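Rbsd/fucu transport protein family protein (Streptococcus pneumoniae, PDB 4A34) probably catalyses the interconversion of the alpha and beta anomers of L-fucose, as a fucose mutarotase, and binds beta-L-fucopyranose in pockets shared between neighbouring subunits. Local coordinates at residues M18-G23 and K117-V122; A31-A36 and E109-R114; G87-M92 and L129-I134; M92-G95 and D99-T102. All coordinates share one frame; numbering follows the deposited sequence.

Contact 1: residues M18-G23 and K117-V122; sequences MEMGHG and KAYAIV. With FUL (beta-L-fucopyranose), chain B.
Met20, the first residue to leave helical angles after helix 11-19, and Tyr119, just ahead of strand 120-124, bring the two backbones closest, their CA atoms 7.6 Å apart. Tyr119 carries its own side of the contact almost alone: its CG stands opposite the backbone N (chi1 -174°), which sends the ring out from the chain toward 18-23. There the hydroxyl donates a short hydrogen bond, Tyr119 OH to Glu19 OE2, 2.6 Å. The oxygen lies at the edge of the ring, close to its plane, whereas the hydroxyl meets the carboxylate from above the plane of that group; the two flat groups are turned 73° against each other. Glu19 places its CG between its own N and carbonyl carbon (chi1 64°), and the extended chain beyond carries the acid to the phenol. Its other oxygen, OE1, forms a salt bridge with Lys15, so both carboxylate oxygens of this buried acid have a partner. Met20 meets the same ring obliquely, with CG 3.5 Å from Tyr119 CD2. Its sulfur adds a Met-aromatic contact, SD lying 5.5 Å from the centroid of the Tyr119 ring. Farther along the loop, His22 ND1 gives a nearly straight hydrogen bond to O5 of the fucose, 2.6 Å, while His22 NE2 is bonded to Asp64. Asp30, Tyr112, Tyr130 and Asn132 of the second subunit bind the same sugar. A helix-to-strand loop tied down by a buried tyrosine thus leads directly into a fucose site built at a subunit interface.

Contact 2: residues A31-A36 and E109-R114; sequences ANYPSA and EDFYER. With FUL (beta-L-fucopyranose), chain C.
Tyr33 and Tyr112 run antiparallel alongside one another in the wall of the fucose pocket, beside an inverse gamma turn centred on Pro34, the N-cap residue of helix 35-38. Their closest carbons, Tyr33 CE1 and Tyr112 CE1, are 3.6 Å apart, and the ring planes are inclined at 69°. Tyr33 OH reaches over to the helix and lies 3.5 Å from Tyr112 CD1, at the edge of that ring; it also sits at the edge of the Phe111 ring. Pro34 crosses Tyr112 at about a right angle, its CG 3.8 Å from Tyr112 CE1, and its CD lies against one face of the Tyr33 ring, offset toward the rim. With its CG beside the backbone N (chi1 -72°), Tyr112 runs its ring past Pro34 to the sugar. The phenol and the anomeric hydroxyl, Tyr112 OH and fucose O1, share a hydrogen bond of 2.9 Å, while Tyr33 CD1 approaches fucose O2 at 3.4 Å. His22 of the fourth subunit packs on Tyr112 and hydrogen-bonds the same sugar. In the next shell, Met74 of strand 71-74 packs on Tyr33, Phe111 and Tyr112 alike, and Arg108 NE is hydrogen-bonded to Tyr112 OH. Tyr33 OH is hydrogen-bonded to Ser115 OG, one turn on in helix 108-116, and the same OG also bonds to Tyr112 O.

Contact 3: residues G87-M92 and L129-I134; sequences GTYRQM and LYANII. With FUL (beta-L-fucopyranose), chain C.
Tyr89 OH donates a hydrogen bond of 2.6 Å to Ala131 O, arriving in the carbonyl plane on a lone pair, with a C=O...O angle of 128°. The methyl of the same residue lies close by, Ala131 CB being 3.4 Å from Tyr89 OH. Ring and strand side chain come from opposite directions: Ile133 CD1 settles over the middle of one ring face, 3.5 Å from the centroid of Tyr89 and only 4° off the ring normal, a clear CH-pi contact. Tyr89 swings its CG beside the backbone N (chi1 -68°), and the ring then crosses from helix 85-93 to the loop that leads into strand 133-136. Ile50 and Leu54 of helix 50-60 pack on Tyr89 as well, and Leu54 also touches Ile133, so the ring belongs to the hydrophobic layer between the helices and the sheet. On the sugar side of the loop, Tyr130 N donates to fucose O3 and Asn132 ND2 to fucose O2, both at 2.9 Å. The Tyr130 ring lays one face against the sugar around C4 and C5. Asp30, whose OD2 also binds the sugar, accepts from Ala131 N and gives its backbone N to Asn132 OD1; Trp86 NE1 reaches Tyr130 O. Consecutive residues thus look two ways. The carbonyl of Ala131 is tied to the helix by a tyrosine, while its neighbours Tyr130 and Asn132 turn amide donors to the sugar hydroxyls, so the Tyr89 bond probably helps to hold the backbone from which both donors reach the sugar.

Contact 4: residues M92-G95 and D99-T102; sequences MIEG and DLKT
Leu100 lies across the end of helix 85-93, its CD2 methyl against Ile93 and its CG and CD1 by the Glu94 carboxylate, where the chain comes back through an Asx turn and a 3-10 segment, 100-102, on its way to strand 103-106. Ile93 points toward the returning chain and meets the leucine at a slant, Ile93 CG2 touching Leu100 CD2 at 4.0 Å. Glu94 instead runs at about a right angle to it. Its CG lies opposite the backbone N (chi1 -166°) and the chain continues extended, which brings the carboxylate end up to the leucine branch point, with Glu94 OE1 3.9 Å from Leu100 CG. The leucine therefore has an apolar neighbour on one branch and a carboxylate oxygen by the other, as suits a partly exposed side chain. Inward from it, Ile93 is buried against Ile71 and Phe73 of strand 71-74, and Thr102, which also touches Ile71, is hydrogen-bonded through OG1 to Asp68 O and Ser70 N. Both sides of the turn thus pack on Ile71, and Thr102 is bonded to the residues that lead into strand 71-74. Glu94 and Asp99 come no nearer than 5.7 Å, Glu94 OE1 to Asp99 OD1, so any repulsion between them is probably mild. Asp99 is occupied with its own turn: its backbone O receives Thr102 N at 3.2 Å, and its side chain bends over the start of the 3-10 segment, where Lys101 N donates to Asp99 OD1 at 3.1 Å, nearly straight at 165°, from above the carboxylate plane.

In the fold
Contacts 1, 2 and 3 are buried and reach fucose sites, whereas contact 4 lies partly at the surface and touches no other chain. Contacts 2 and 3 serve the same sugar and meet each other where Phe111 packs on Asn132 and Ile134; contact 1 supplies a histidine to a different fucose, whose other hydrogen-bond partners come from the second subunit. Tyrosine hydroxyls bridge the segments of contacts 1 and 3, to a carboxylate and to a carbonyl; contact 2 joins its segments by ring packing and contact 4 by aliphatic packing. Contacts 3 and 4 share helix 85-93, and Leu100 touches Arg90 O. Contacts 1 and 2 touch through Ile121, against Ser35 and Tyr33.

Contact 1: residues M18-G23 and K117-V122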
loop_
_atom_site.group_PDB
_atom_site.type_symbol
_atom_site.label_atom_id
_atom_site.label_comp_id
_atom_site.label_asym_id
_atom_site.label_seq_id
_atom_site.Cartn_x
_atom_site.Cartn_y
_atom_site.Cartn_z
ATOM N N MET I 18 6.784 -13.239 19.788
ATOM C CA MET I 18 7.509 -12.184 20.491
ATOM C C MET I 18 6.647 -10.956 20.781
ATOM O O MET I 18 6.646 -10.448 21.903
ATOM C CB MET I 18 8.750 -11.780 19.691
ATOM C CG MET I 18 9.898 -12.764 19.778
ATOM S SD MET I 18 10.672 -12.603 21.396
ATOM C CE MET I 18 11.952 -11.394 21.029
ATOM N N GLU I 19 5.915 -10.482 19.774
ATOM C CA GLU I 19 5.126 -9.259 19.926
ATOM C C GLU I 19 3.820 -9.483 20.691
ATOM O O GLU I 19 3.138 -8.526 21.058
ATOM C CB GLU I 19 4.882 -8.569 18.578
ATOM C CG GLU I 19 4.053 -9.357 17.604
ATOM C CD GLU I 19 4.207 -8.893 16.161
ATOM O OE1 GLU I 19 5.291 -8.402 15.779
ATOM O OE2 GLU I 19 3.230 -9.043 15.405
ATOM N N MET I 20 3.478 -10.748 20.931
ATOM C CA MET I 20 2.360 -11.083 21.814
ATOM C C MET I 20 2.692 -10.708 23.256
ATOM O O MET I 20 3.807 -10.910 23.726
ATOM C CB MET I 20 2.004 -12.574 21.715
ATOM C CG MET I 20 1.011 -12.913 20.615
ATOM S SD MET I 20 0.653 -14.675 20.489
ATOM C CE MET I 20 1.450 -15.118 18.967
ATOM N N GLY I 21 1.710 -10.150 23.948
ATOM C CA GLY I 21 1.832 -9.893 25.376
ATOM C C GLY I 21 0.852 -10.753 26.151
ATOM O O GLY I 21 0.186 -11.626 25.579
ATOM N N HIS I 22 0.778 -10.496 27.454
ATOM C CA HIS I 22 -0.114 -11.186 28.387
ATOM C C HIS I 22 -1.575 -11.075 27.968
ATOM O O HIS I 22 -2.062 -9.979 27.680
ATOM C CB HIS I 22 0.073 -10.591 29.788
ATOM C CG HIS I 22 -0.736 -11.259 30.860
ATOM N ND1 HIS I 22 -1.136 -10.598 32.002
ATOM C CD2 HIS I 22 -1.213 -12.523 30.967
ATOM C CE1 HIS I 22 -1.821 -11.431 32.767
ATOM N NE2 HIS I 22 -1.892 -12.600 32.158
ATOM N N GLY I 23 -2.267 -12.212 27.941
ATOM C CA GLY I 23 -3.684 -12.254 27.584
ATOM C C GLY I 23 -3.937 -12.569 26.117
ATOM O O GLY I 23 -5.030 -13.027 25.754
ATOM N N LYS I 117 -10.932 -13.544 17.241
ATOM C CA LYS I 117 -10.460 -12.566 18.222
ATOM C C LYS I 117 -9.039 -12.860 18.686
ATOM O O LYS I 117 -8.475 -12.106 19.475
ATOM C CB LYS I 117 -11.399 -12.519 19.434
ATOM C CG LYS I 117 -12.447 -11.398 19.384
ATOM C CD LYS I 117 -13.872 -11.908 19.199
ATOM C CE LYS I 117 -14.549 -12.210 20.536
ATOM N NZ LYS I 117 -15.911 -12.811 20.344
ATOM N N ALA I 118 -8.469 -13.964 18.211
ATOM C CA ALA I 118 -7.105 -14.325 18.569
ATOM C C ALA I 118 -6.139 -13.436 17.810
ATOM O O ALA I 118 -6.482 -12.907 16.742
ATOM C CB ALA I 118 -6.836 -15.785 18.282
ATOM N N TYR I 119 -4.939 -13.269 18.363
ATOM C CA TYR I 119 -3.936 -12.422 17.743
ATOM C C TYR I 119 -3.479 -13.010 16.421
ATOM O O TYR I 119 -3.272 -12.281 15.461
ATOM C CB TYR I 119 -2.742 -12.193 18.668
ATOM C CG TYR I 119 -1.747 -11.197 18.131
ATOM C CD1 TYR I 119 -2.079 -9.849 17.991
ATOM C CD2 TYR I 119 -0.473 -11.594 17.751
ATOM C CE1 TYR I 119 -1.157 -8.923 17.502
ATOM C CE2 TYR I 119 0.452 -10.677 17.267
ATOM C CZ TYR I 119 0.103 -9.346 17.142
ATOM O OH TYR I 119 1.025 -8.442 16.652
ATOM N N ALA I 120 -3.333 -14.327 16.371
ATOM C CA ALA I 120 -2.924 -14.987 15.146
ATOM C C ALA I 120 -3.386 -16.433 15.072
ATOM O O ALA I 120 -3.530 -17.132 16.097
ATOM C CB ALA I 120 -1.418 -14.912 14.976
ATOM N N ILE I 121 -3.621 -16.870 13.842
ATOM C CA ILE I 121 -3.833 -18.271 13.568
ATOM C C ILE I 121 -2.669 -18.747 12.715
ATOM O O ILE I 121 -2.298 -18.094 11.727
ATOM C CB ILE I 121 -5.170 -18.516 12.837
ATOM C CG1 ILE I 121 -6.347 -17.957 13.661
ATOM C CG2 ILE I 121 -5.324 -20.008 12.498
ATOM C CD1 ILE I 121 -7.722 -18.201 13.070
ATOM N N VAL I 122 -2.076 -19.864 13.119
ATOM C CA VAL I 122 -1.118 -20.570 12.272
ATOM C C VAL I 122 -1.762 -21.809 11.638
ATOM O O VAL I 122 -2.246 -22.693 12.335
ATOM C CB VAL I 122 0.215 -20.912 13.018
ATOM C CG1 VAL I 122 -0.032 -21.256 14.453
ATOM C CG2 VAL I 122 0.972 -22.024 12.321
HETATM C C1 FUL B . -0.361 -7.008 32.120
HETATM C C2 FUL B . 1.134 -6.687 32.229
HETATM O O2 FUL B . 1.404 -5.517 31.511
HETATM C C3 FUL B . 1.461 -6.473 33.708
HETATM O O3 FUL B . 2.831 -6.261 33.945
HETATM C C4 FUL B . 1.004 -7.679 34.516
HETATM O O4 FUL B . 1.733 -8.794 34.072
HETATM C C5 FUL B . -0.481 -7.931 34.267
HETATM C C6 FUL B . -1.009 -9.093 35.102
HETATM O O5 FUL B . -0.661 -8.174 32.881
HETATM O O1 FUL B . -0.762 -7.181 30.783
#

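Contact 2: residues A31-A36 and E109-R114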
loop_
_atom_site.group_PDB
_atom_site.type_symbol
_atom_site.label_atom_id
_atom_site.label_comp_id
_atom_site.label_asym_id
_atom_site.label_seq_id
_atom_site.Cartn_x
_atom_site.Cartn_y
_atom_site.Cartn_z
ATOM N N ALA I 31 -5.063 -28.740 9.275
ATOM C CA ALA I 31 -5.130 -28.587 7.821
ATOM C C ALA I 31 -6.526 -28.312 7.291
ATOM O O ALA I 31 -6.680 -27.628 6.289
ATOM C CB ALA I 31 -4.544 -29.807 7.136
ATOM N N ASN I 32 -7.535 -28.852 7.969
ATOM C CA ASN I 32 -8.922 -28.726 7.536
ATOM C C ASN I 32 -9.589 -27.453 8.045
ATOM O O ASN I 32 -10.703 -27.120 7.634
ATOM C CB ASN I 32 -9.724 -29.945 7.992
ATOM C CG ASN I 32 -9.374 -31.197 7.217
ATOM O OD1 ASN I 32 -9.839 -31.398 6.090
ATOM N ND2 ASN I 32 -8.557 -32.055 7.822
ATOM N N TYR I 33 -8.904 -26.745 8.938
ATOM C CA TYR I 33 -9.470 -25.569 9.594
ATOM C C TYR I 33 -9.645 -24.376 8.628
ATOM O O TYR I 33 -8.898 -24.260 7.655
ATOM C CB TYR I 33 -8.619 -25.192 10.817
ATOM C CG TYR I 33 -9.292 -24.179 11.701
ATOM C CD1 TYR I 33 -10.273 -24.567 12.618
ATOM C CD2 TYR I 33 -8.984 -22.821 11.590
ATOM C CE1 TYR I 33 -10.917 -23.632 13.400
ATOM C CE2 TYR I 33 -9.628 -21.877 12.367
ATOM C CZ TYR I 33 -10.588 -22.284 13.270
ATOM O OH TYR I 33 -11.215 -21.339 14.040
ATOM N N PRO I 34 -10.654 -23.505 8.867
ATOM C CA PRO I 34 -10.779 -22.279 8.059
ATOM C C PRO I 34 -9.825 -21.155 8.489
ATOM O O PRO I 34 -10.264 -20.041 8.784
ATOM C CB PRO I 34 -12.238 -21.866 8.276
ATOM C CG PRO I 34 -12.604 -22.469 9.584
ATOM C CD PRO I 34 -11.871 -23.756 9.662
ATOM N N SER I 35 -8.527 -21.448 8.502
ATOM C CA SER I 35 -7.526 -20.535 9.064
ATOM C C SER I 35 -7.561 -19.190 8.372
ATOM O O SER I 35 -7.649 -18.156 9.026
ATOM C CB SER I 35 -6.122 -21.130 8.951
ATOM O OG SER I 35 -6.173 -22.540 9.016
ATOM N N ALA I 36 -7.504 -19.217 7.041
ATOM C CA ALA I 36 -7.368 -17.998 6.249
ATOM C C ALA I 36 -8.574 -17.068 6.393
ATOM O O ALA I 36 -8.414 -15.850 6.478
ATOM C CB ALA I 36 -7.105 -18.333 4.794
ATOM N N GLU I 109 -18.712 -23.986 16.553
ATOM C CA GLU I 109 -19.161 -22.613 16.325
ATOM C C GLU I 109 -18.471 -21.577 17.225
ATOM O O GLU I 109 -18.032 -20.538 16.732
ATOM C CB GLU I 109 -20.696 -22.527 16.433
ATOM C CG GLU I 109 -21.312 -21.196 15.978
ATOM C CD GLU I 109 -20.766 -20.711 14.635
ATOM O OE1 GLU I 109 -20.880 -21.447 13.621
ATOM O OE2 GLU I 109 -20.211 -19.588 14.608
ATOM N N ASP I 110 -18.379 -21.866 18.524
ATOM C CA ASP I 110 -17.738 -20.972 19.501
ATOM C C ASP I 110 -16.234 -20.859 19.277
ATOM O O ASP I 110 -15.646 -19.788 19.461
ATOM C CB ASP I 110 -17.979 -21.458 20.940
ATOM C CG ASP I 110 -19.444 -21.372 21.368
ATOM O OD1 ASP I 110 -20.256 -20.700 20.695
ATOM O OD2 ASP I 110 -19.780 -21.989 22.399
ATOM N N PHE I 111 -15.626 -21.982 18.902
ATOM C CA PHE I 111 -14.211 -22.065 18.599
ATOM C C PHE I 111 -13.850 -21.115 17.469
ATOM O O PHE I 111 -12.831 -20.425 17.542
ATOM C CB PHE I 111 -13.823 -23.499 18.219
ATOM C CG PHE I 111 -12.345 -23.762 18.299
ATOM C CD1 PHE I 111 -11.499 -23.392 17.254
ATOM C CD2 PHE I 111 -11.796 -24.355 19.430
ATOM C CE1 PHE I 111 -10.133 -23.617 17.333
ATOM C CE2 PHE I 111 -10.433 -24.583 19.522
ATOM C CZ PHE I 111 -9.599 -24.218 18.471
ATOM N N TYR I 112 -14.693 -21.086 16.435
ATOM C CA TYR I 112 -14.500 -20.205 15.282
ATOM C C TYR I 112 -14.448 -18.750 15.724
ATOM O O TYR I 112 -13.498 -18.027 15.409
ATOM C CB TYR I 112 -15.615 -20.392 14.244
ATOM C CG TYR I 112 -15.581 -21.698 13.452
ATOM C CD1 TYR I 112 -14.437 -22.513 13.422
ATOM C CD2 TYR I 112 -16.685 -22.095 12.693
ATOM C CE1 TYR I 112 -14.412 -23.704 12.675
ATOM C CE2 TYR I 112 -16.666 -23.289 11.941
ATOM C CZ TYR I 112 -15.529 -24.086 11.939
ATOM O OH TYR I 112 -15.515 -25.255 11.201
ATOM N N GLU I 113 -15.460 -18.335 16.480
ATOM C CA GLU I 113 -15.559 -16.961 16.959
ATOM C C GLU I 113 -14.385 -16.522 17.852
ATOM O O GLU I 113 -13.860 -15.420 17.688
ATOM C CB GLU I 113 -16.920 -16.710 17.633
ATOM C CG GLU I 113 -18.150 -16.889 16.711
ATOM C CD GLU I 113 -18.152 -15.950 15.503
ATOM O OE1 GLU I 113 -17.743 -14.777 15.646
ATOM O OE2 GLU I 113 -18.563 -16.394 14.403
ATOM N N ARG I 114 -13.953 -17.374 18.776
ATOM C CA ARG I 114 -12.778 -17.027 19.582
ATOM C C ARG I 114 -11.503 -16.924 18.723
ATOM O O ARG I 114 -10.652 -16.062 18.964
ATOM C CB ARG I 114 -12.574 -17.973 20.771
ATOM C CG ARG I 114 -11.947 -17.248 21.967
ATOM C CD ARG I 114 -11.060 -18.153 22.787
ATOM N NE ARG I 114 -11.706 -18.660 23.991
ATOM C CZ ARG I 114 -11.219 -18.528 25.222
ATOM N NH1 ARG I 114 -10.073 -17.904 25.426
ATOM N NH2 ARG I 114 -11.880 -19.025 26.257
HETATM C C1 FUL C . -13.184 -28.246 11.301
HETATM C C2 FUL C . -11.736 -28.753 11.321
HETATM O O2 FUL C . -10.848 -27.811 11.877
HETATM C C3 FUL C . -11.707 -30.018 12.175
HETATM O O3 FUL C . -10.427 -30.591 12.189
HETATM C C4 FUL C . -12.704 -31.032 11.643
HETATM O O4 FUL C . -12.328 -31.369 10.334
HETATM C C5 FUL C . -14.086 -30.391 11.614
HETATM C C6 FUL C . -15.150 -31.392 11.181
HETATM O O5 FUL C . -14.024 -29.255 10.759
HETATM O O1 FUL C . -13.321 -27.066 10.550
#

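Contact 3: residues G87-M92 and L129-I134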
loop_
_atom_site.group_PDB
_atom_site.type_symbol
_atom_site.label_atom_id
_atom_site.label_comp_id
_atom_site.label_asym_id
_atom_site.label_seq_id
_atom_site.Cartn_x
_atom_site.Cartn_y
_atom_site.Cartn_z
ATOM N N GLY I 87 -4.703 -37.036 23.541
ATOM C CA GLY I 87 -3.772 -37.665 24.483
ATOM C C GLY I 87 -2.365 -37.122 24.302
ATOM O O GLY I 87 -1.721 -36.681 25.264
ATOM N N THR I 88 -1.907 -37.144 23.052
ATOM C CA THR I 88 -0.622 -36.573 22.651
ATOM C C THR I 88 -0.457 -35.135 23.156
ATOM O O THR I 88 0.595 -34.782 23.709
ATOM C CB THR I 88 -0.471 -36.595 21.117
ATOM O OG1 THR I 88 -1.073 -37.785 20.589
ATOM C CG2 THR I 88 0.987 -36.541 20.724
ATOM N N TYR I 89 -1.503 -34.322 22.973
ATOM C CA TYR I 89 -1.521 -32.945 23.468
ATOM C C TYR I 89 -1.450 -32.895 24.984
ATOM O O TYR I 89 -0.704 -32.091 25.548
ATOM C CB TYR I 89 -2.782 -32.192 23.020
ATOM C CG TYR I 89 -2.891 -31.896 21.544
ATOM C CD1 TYR I 89 -1.768 -31.860 20.723
ATOM C CD2 TYR I 89 -4.129 -31.651 20.970
ATOM C CE1 TYR I 89 -1.882 -31.587 19.362
ATOM C CE2 TYR I 89 -4.249 -31.378 19.621
ATOM C CZ TYR I 89 -3.127 -31.351 18.826
ATOM O OH TYR I 89 -3.261 -31.083 17.496
ATOM N N ARG I 90 -2.251 -33.743 25.630
ATOM C CA ARG I 90 -2.323 -33.783 27.092
ATOM C C ARG I 90 -0.981 -34.184 27.707
ATOM O O ARG I 90 -0.518 -33.539 28.650
ATOM C CB ARG I 90 -3.484 -34.668 27.580
ATOM C CG ARG I 90 -4.825 -33.939 27.591
ATOM C CD ARG I 90 -5.913 -34.723 28.294
ATOM N NE ARG I 90 -6.387 -35.830 27.473
ATOM C CZ ARG I 90 -7.521 -35.823 26.779
ATOM N NH1 ARG I 90 -8.326 -34.759 26.817
ATOM N NH2 ARG I 90 -7.851 -36.888 26.050
ATOM N N GLN I 91 -0.359 -35.219 27.134
ATOM C CA GLN I 91 1.019 -35.626 27.464
ATOM C C GLN I 91 2.011 -34.461 27.380
ATOM O O GLN I 91 2.862 -34.283 28.256
ATOM C CB GLN I 91 1.500 -36.701 26.491
ATOM C CG GLN I 91 0.839 -38.052 26.605
ATOM C CD GLN I 91 1.383 -39.035 25.579
ATOM O OE1 GLN I 91 1.856 -38.645 24.503
ATOM N NE2 GLN I 91 1.322 -40.321 25.910
ATOM N N MET I 92 1.901 -33.699 26.293
ATOM C CA MET I 92 2.779 -32.586 25.987
ATOM C C MET I 92 2.586 -31.472 27.015
ATOM O O MET I 92 3.549 -31.010 27.620
ATOM C CB MET I 92 2.447 -32.076 24.579
ATOM C CG MET I 92 3.565 -31.367 23.836
ATOM S SD MET I 92 4.267 -32.369 22.513
ATOM C CE MET I 92 5.611 -33.195 23.375
ATOM N N LEU I 129 -8.106 -34.940 12.744
ATOM C CA LEU I 129 -9.332 -34.153 12.931
ATOM C C LEU I 129 -9.459 -33.573 14.337
ATOM O O LEU I 129 -8.953 -34.144 15.301
ATOM C CB LEU I 129 -10.584 -34.976 12.609
ATOM C CG LEU I 129 -10.829 -35.562 11.216
ATOM C CD1 LEU I 129 -10.364 -34.618 10.109
ATOM C CD2 LEU I 129 -10.176 -36.942 11.080
ATOM N N TYR I 130 -10.149 -32.435 14.431
ATOM C CA TYR I 130 -10.445 -31.775 15.701
ATOM C C TYR I 130 -9.168 -31.575 16.515
ATOM O O TYR I 130 -9.111 -31.886 17.711
ATOM C CB TYR I 130 -11.508 -32.565 16.477
ATOM C CG TYR I 130 -12.861 -32.613 15.794
ATOM C CD1 TYR I 130 -13.787 -31.583 15.970
ATOM C CD2 TYR I 130 -13.220 -33.688 14.972
ATOM C CE1 TYR I 130 -15.026 -31.612 15.351
ATOM C CE2 TYR I 130 -14.467 -33.728 14.342
ATOM C CZ TYR I 130 -15.367 -32.681 14.545
ATOM O OH TYR I 130 -16.613 -32.691 13.943
ATOM N N ALA I 131 -8.150 -31.037 15.840
ATOM C CA ALA I 131 -6.771 -31.020 16.344
ATOM C C ALA I 131 -6.312 -29.608 16.661
ATOM O O ALA I 131 -5.138 -29.372 16.963
ATOM C CB ALA I 131 -5.830 -31.666 15.324
ATOM N N ASN I 132 -7.257 -28.682 16.588
ATOM C CA ASN I 132 -6.999 -27.274 16.760
ATOM C C ASN I 132 -6.813 -26.941 18.232
ATOM O O ASN I 132 -7.474 -27.525 19.078
ATOM C CB ASN I 132 -8.175 -26.497 16.177
ATOM C CG ASN I 132 -8.436 -26.842 14.724
ATOM O OD1 ASN I 132 -7.719 -26.389 13.837
ATOM N ND2 ASN I 132 -9.468 -27.642 14.471
ATOM N N ILE I 133 -5.913 -26.013 18.541
ATOM C CA ILE I 133 -5.679 -25.612 19.928
ATOM C C ILE I 133 -5.685 -24.097 20.000
ATOM O O ILE I 133 -5.290 -23.447 19.043
ATOM C CB ILE I 133 -4.304 -26.119 20.469
ATOM C CG1 ILE I 133 -4.068 -27.594 20.140
ATOM C CG2 ILE I 133 -4.193 -25.909 21.973
ATOM C CD1 ILE I 133 -2.715 -28.109 20.602
ATOM N N ILE I 134 -6.143 -23.533 21.116
ATOM C CA ILE I 134 -5.933 -22.104 21.383
ATOM C C ILE I 134 -5.135 -21.952 22.658
ATOM O O ILE I 134 -5.495 -22.515 23.693
ATOM C CB ILE I 134 -7.233 -21.285 21.514
ATOM C CG1 ILE I 134 -8.154 -21.521 20.317
ATOM C CG2 ILE I 134 -6.901 -19.800 21.653
ATOM C CD1 ILE I 134 -9.497 -20.885 20.453
HETATM C C1 FUL C . -13.184 -28.246 11.301
HETATM C C2 FUL C . -11.736 -28.753 11.321
HETATM O O2 FUL C . -10.848 -27.811 11.877
HETATM C C3 FUL C . -11.707 -30.018 12.175
HETATM O O3 FUL C . -10.427 -30.591 12.189
HETATM C C4 FUL C . -12.704 -31.032 11.643
HETATM O O4 FUL C . -12.328 -31.369 10.334
HETATM C C5 FUL C . -14.086 -30.391 11.614
HETATM C C6 FUL C . -15.150 -31.392 11.181
HETATM O O5 FUL C . -14.024 -29.255 10.759
HETATM O O1 FUL C . -13.321 -27.066 10.550
#

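Contact 4: residues M92-G95 and D99-T102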
loop_
_atom_site.group_PDB
_atom_site.type_symbol
_atom_site.label_atom_id
_atom_site.label_comp_id
_atom_site.label_asym_id
_atom_site.label_seq_id
_atom_site.Cartn_x
_atom_site.Cartn_y
_atom_site.Cartn_z
ATOM N N MET I 92 1.901 -33.699 26.293
ATOM C CA MET I 92 2.779 -32.586 25.987
ATOM C C MET I 92 2.586 -31.472 27.015
ATOM O O MET I 92 3.549 -31.010 27.620
ATOM C CB MET I 92 2.447 -32.076 24.579
ATOM C CG MET I 92 3.565 -31.367 23.836
ATOM S SD MET I 92 4.267 -32.369 22.513
ATOM C CE MET I 92 5.611 -33.195 23.375
ATOM N N ILE I 93 1.333 -31.063 27.212
ATOM C CA ILE I 93 0.988 -29.924 28.069
ATOM C C ILE I 93 1.442 -30.115 29.511
ATOM O O ILE I 93 2.095 -29.239 30.074
ATOM C CB ILE I 93 -0.525 -29.604 28.006
ATOM C CG1 ILE I 93 -0.864 -28.959 26.661
ATOM C CG2 ILE I 93 -0.940 -28.693 29.161
ATOM C CD1 ILE I 93 -2.344 -28.970 26.304
ATOM N N GLU I 94 1.081 -31.249 30.107
ATOM C CA GLU I 94 1.662 -31.667 31.379
ATOM C C GLU I 94 3.097 -32.053 31.024
ATOM O O GLU I 94 3.329 -32.653 29.974
ATOM C CB GLU I 94 0.871 -32.853 31.961
ATOM C CG GLU I 94 1.158 -33.191 33.433
ATOM C CD GLU I 94 0.138 -34.175 34.034
ATOM O OE1 GLU I 94 -0.924 -33.715 34.519
ATOM O OE2 GLU I 94 0.397 -35.405 34.011
ATOM N N GLY I 95 4.066 -31.675 31.854
ATOM C CA GLY I 95 5.473 -31.883 31.489
ATOM C C GLY I 95 6.183 -30.587 31.131
ATOM O O GLY I 95 7.391 -30.456 31.341
ATOM N N ASP I 99 -1.148 -27.623 34.547
ATOM C CA ASP I 99 -2.264 -28.423 35.050
ATOM C C ASP I 99 -3.264 -28.636 33.922
ATOM O O ASP I 99 -3.713 -27.664 33.303
ATOM C CB ASP I 99 -2.942 -27.680 36.214
ATOM C CG ASP I 99 -3.888 -28.567 37.038
ATOM O OD1 ASP I 99 -4.358 -29.622 36.553
ATOM O OD2 ASP I 99 -4.168 -28.181 38.195
ATOM N N LEU I 100 -3.612 -29.897 33.657
ATOM C CA LEU I 100 -4.580 -30.224 32.608
ATOM C C LEU I 100 -5.980 -29.656 32.877
ATOM O O LEU I 100 -6.828 -29.625 31.986
ATOM C CB LEU I 100 -4.654 -31.734 32.379
ATOM C CG LEU I 100 -3.464 -32.485 31.764
ATOM C CD1 LEU I 100 -3.849 -33.937 31.546
ATOM C CD2 LEU I 100 -2.993 -31.867 30.456
ATOM N N LYS I 101 -6.203 -29.199 34.108
ATOM C CA LYS I 101 -7.462 -28.567 34.508
ATOM C C LYS I 101 -7.768 -27.289 33.712
ATOM O O LYS I 101 -8.925 -26.857 33.650
ATOM C CB LYS I 101 -7.455 -28.269 36.017
ATOM N N THR I 102 -6.738 -26.696 33.109
ATOM C CA THR I 102 -6.898 -25.472 32.322
ATOM C C THR I 102 -7.484 -25.717 30.929
ATOM O O THR I 102 -7.956 -24.777 30.285
ATOM C CB THR I 102 -5.565 -24.675 32.204
ATOM O OG1 THR I 102 -5.848 -23.298 31.931
ATOM C CG2 THR I 102 -4.689 -25.232 31.102
#